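Local coordinates for protein ecto-NAD+ glycohydrolase (CD38 molecule) (Bos taurus, PDB 3GC6) that belongs to the ADP-ribosyl cyclase family as a CD38-type glycosylated, disulfide-bonded ectoenzyme, at residues Q84-T90 and V165-N170. The protein carries 1 engineered substitution. Numbering follows the deposited sequence. Where two conformers were deposited one is given.
Sequences QVFWSKT and VRVVLN. With NAG (2-acetamido-2-deoxy-beta-D-glucopyranose), chain C.
Val-168 O takes two donors: Ser-88 N, a long bond at 3.3 Å but nearly in line with the carbonyl, and Thr-90 OG1 at 2.8 Å, which comes in from above the carbonyl plane. With chi1 at 53°, Thr-90 OG1 sits between its own backbone N and carbonyl carbon and turns to this oxygen, while CG2 lies against Leu-169 C and the CB of Asn-170. Further back, Phe-86 grips the neighbouring strand through both backbone groups: its N gives a short, straight bond to Arg-166 O (2.7 Å) and its O receives Val-168 N. This is the parallel pairing of edge strand 85-88 with 164-170 in the four-stranded sheet, and the side chains alternate between its two faces. Val-85, Trp-87 and Val-168 face helix 91-101; Phe-86 and Val-167 face helix 182-187. The Phe-86 ring presents its edge to Arg-166 O, with CE2 3.8 Å from Val-165 CB. Where the strands part, one water bridges Ser-88 O and Asn-170 N. Asn-170 ND2, covalently bound to C1 of NAG, still donates to Lys-89 O at 2.9 Å, while Asn-170 OD1 accepts from Ser-172 N.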
loop_
_atom_site.group_PDB
_atom_site.type_symbol
_atom_site.label_atom_id
_atom_site.label_comp_id
_atom_site.label_asym_id
_atom_site.label_seq_id
_atom_site.Cartn_x
_atom_site.Cartn_y
_atom_site.Cartn_z
ATOM N N GLN A 84 13.503 -12.730 -12.060
ATOM C CA GLN A 84 12.672 -12.393 -13.205
ATOM C C GLN A 84 12.485 -13.568 -14.165
ATOM O O GLN A 84 13.468 -14.271 -14.503
ATOM C CB GLN A 84 13.320 -11.228 -13.971
ATOM C CG GLN A 84 12.437 -10.555 -15.005
ATOM C CD GLN A 84 12.935 -9.148 -15.316
ATOM O OE1 GLN A 84 13.675 -8.546 -14.529
ATOM N NE2 GLN A 84 12.531 -8.628 -16.460
ATOM N N VAL A 85 11.228 -13.761 -14.602
ATOM C CA VAL A 85 10.865 -14.812 -15.546
ATOM C C VAL A 85 10.245 -14.217 -16.811
ATOM O O VAL A 85 9.355 -13.339 -16.721
ATOM C CB VAL A 85 9.821 -15.731 -14.910
ATOM C CG1 VAL A 85 9.305 -16.742 -15.940
ATOM C CG2 VAL A 85 10.484 -16.484 -13.721
ATOM N N PHE A 86 10.714 -14.682 -17.971
ATOM C CA PHE A 86 10.126 -14.373 -19.277
ATOM C C PHE A 86 9.471 -15.643 -19.778
ATOM O O PHE A 86 9.789 -16.749 -19.314
ATOM C CB PHE A 86 11.228 -13.987 -20.263
ATOM C CG PHE A 86 11.910 -12.711 -19.914
ATOM C CD1 PHE A 86 11.519 -11.509 -20.531
ATOM C CD2 PHE A 86 12.929 -12.692 -18.956
ATOM C CE1 PHE A 86 12.172 -10.290 -20.184
ATOM C CE2 PHE A 86 13.565 -11.502 -18.606
ATOM C CZ PHE A 86 13.191 -10.298 -19.226
ATOM N N TRP A 87 8.523 -15.497 -20.695
ATOM C CA TRP A 87 7.843 -16.684 -21.200
ATOM C C TRP A 87 7.271 -16.379 -22.571
ATOM O O TRP A 87 7.043 -15.219 -22.921
ATOM C CB TRP A 87 6.738 -17.138 -20.218
ATOM C CG TRP A 87 5.640 -16.090 -20.038
ATOM C CD1 TRP A 87 5.616 -15.041 -19.139
ATOM C CD2 TRP A 87 4.437 -15.993 -20.787
ATOM N NE1 TRP A 87 4.443 -14.295 -19.289
ATOM C CE2 TRP A 87 3.715 -14.865 -20.311
ATOM C CE3 TRP A 87 3.894 -16.753 -21.832
ATOM C CZ2 TRP A 87 2.469 -14.506 -20.831
ATOM C CZ3 TRP A 87 2.661 -16.381 -22.369
ATOM C CH2 TRP A 87 1.974 -15.257 -21.871
ATOM N N SER A 88 7.042 -17.444 -23.338
ATOM C CA SER A 88 6.416 -17.250 -24.641
ATOM C C SER A 88 5.722 -18.539 -25.013
ATOM O O SER A 88 6.360 -19.595 -25.030
ATOM C CB SER A 88 7.501 -16.923 -25.686
ATOM O OG SER A 88 6.934 -16.562 -26.947
ATOM N N LYS A 89 4.411 -18.453 -25.252
ATOM C CA LYS A 89 3.583 -19.615 -25.639
ATOM C C LYS A 89 3.411 -20.653 -24.523
ATOM O O LYS A 89 2.967 -21.767 -24.778
ATOM C CB LYS A 89 4.087 -20.300 -26.919
ATOM C CG LYS A 89 4.603 -19.348 -28.024
ATOM C CD LYS A 89 3.530 -18.369 -28.458
ATOM C CE LYS A 89 4.024 -17.396 -29.563
ATOM N NZ LYS A 89 4.450 -18.059 -30.829
ATOM N N THR A 90 3.718 -20.262 -23.283
ATOM C CA THR A 90 3.670 -21.164 -22.122
ATOM C C THR A 90 2.962 -20.471 -20.946
ATOM O O THR A 90 3.347 -20.646 -19.784
ATOM C CB THR A 90 5.100 -21.492 -21.655
ATOM O OG1 THR A 90 5.786 -20.242 -21.467
ATOM C CG2 THR A 90 5.828 -22.324 -22.717
ATOM N N VAL A 165 18.318 -14.316 -15.447
ATOM C CA VAL A 165 16.890 -14.338 -15.832
ATOM C C VAL A 165 16.552 -15.711 -16.425
ATOM O O VAL A 165 17.434 -16.389 -16.961
ATOM C CB VAL A 165 16.472 -13.221 -16.823
ATOM C CG1 VAL A 165 16.840 -11.843 -16.238
ATOM C CG2 VAL A 165 17.127 -13.415 -18.169
ATOM N N ARG A 166 15.277 -16.096 -16.338
ATOM C CA ARG A 166 14.844 -17.407 -16.820
ATOM C C ARG A 166 13.740 -17.199 -17.833
ATOM O O ARG A 166 12.928 -16.285 -17.701
ATOM C CB ARG A 166 14.369 -18.273 -15.634
ATOM C CG ARG A 166 15.520 -18.560 -14.651
ATOM C CD ARG A 166 15.098 -18.847 -13.221
ATOM N NE ARG A 166 16.284 -19.306 -12.482
ATOM C CZ ARG A 166 17.025 -18.512 -11.717
ATOM N NH1 ARG A 166 16.669 -17.240 -11.558
ATOM N NH2 ARG A 166 18.106 -18.996 -11.090
ATOM N N VAL A 167 13.767 -17.952 -18.931
ATOM C CA VAL A 167 12.611 -17.966 -19.841
ATOM C C VAL A 167 12.043 -19.370 -19.977
ATOM O O VAL A 167 12.790 -20.350 -20.057
ATOM C CB VAL A 167 12.914 -17.374 -21.253
ATOM C CG1 VAL A 167 14.003 -18.171 -21.968
ATOM C CG2 VAL A 167 11.651 -17.327 -22.113
ATOM N N VAL A 168 10.714 -19.452 -19.980
ATOM C CA VAL A 168 10.001 -20.727 -20.159
ATOM C C VAL A 168 9.415 -20.762 -21.568
ATOM O O VAL A 168 8.557 -19.955 -21.922
ATOM C CB VAL A 168 8.847 -20.806 -19.159
ATOM C CG1 VAL A 168 8.145 -22.158 -19.243
ATOM C CG2 VAL A 168 9.376 -20.606 -17.741
ATOM N N LEU A 169 9.880 -21.738 -22.350
ATOM C CA LEU A 169 9.488 -21.869 -23.745
ATOM C C LEU A 169 8.820 -23.231 -24.004
ATOM O O LEU A 169 8.961 -24.152 -23.200
ATOM C CB LEU A 169 10.706 -21.699 -24.647
ATOM C CG LEU A 169 11.376 -20.333 -24.539
ATOM C CD1 LEU A 169 12.625 -20.283 -25.421
ATOM C CD2 LEU A 169 10.425 -19.207 -24.981
ATOM N N ASN A 170 8.111 -23.317 -25.123
ATOM C CA ASN A 170 7.236 -24.464 -25.393
ATOM C C ASN A 170 7.889 -25.482 -26.315
ATOM O O ASN A 170 7.977 -25.241 -27.513
ATOM C CB ASN A 170 5.948 -23.942 -26.022
ATOM C CG ASN A 170 4.827 -24.964 -25.991
ATOM O OD1 ASN A 170 5.057 -26.164 -26.185
ATOM N ND2 ASN A 170 3.611 -24.473 -25.710
HETATM C C1 NAG C . 2.430 -25.322 -25.896
HETATM C C2 NAG C . 1.838 -25.480 -24.487
HETATM C C3 NAG C . 0.424 -26.081 -24.590
HETATM C C4 NAG C . -0.463 -25.409 -25.648
HETATM C C5 NAG C . 0.314 -25.266 -26.954
HETATM C C6 NAG C . -0.458 -24.494 -28.039
HETATM C C7 NAG C . 3.432 -25.841 -22.652
HETATM C C8 NAG C . 4.389 -26.800 -22.014
HETATM N N2 NAG C . 2.674 -26.343 -23.646
HETATM O O3 NAG C . -0.205 -26.082 -23.323
HETATM O O4 NAG C . -1.648 -26.192 -25.867
HETATM O O5 NAG C . 1.516 -24.565 -26.677
HETATM O O6 NAG C . -0.910 -23.253 -27.535
HETATM O O7 NAG C . 3.360 -24.673 -22.259
HETATM O O HOH W 1 15.287 -15.424 -12.736
HETATM O O HOH W 2 7.630 -21.167 -26.852
#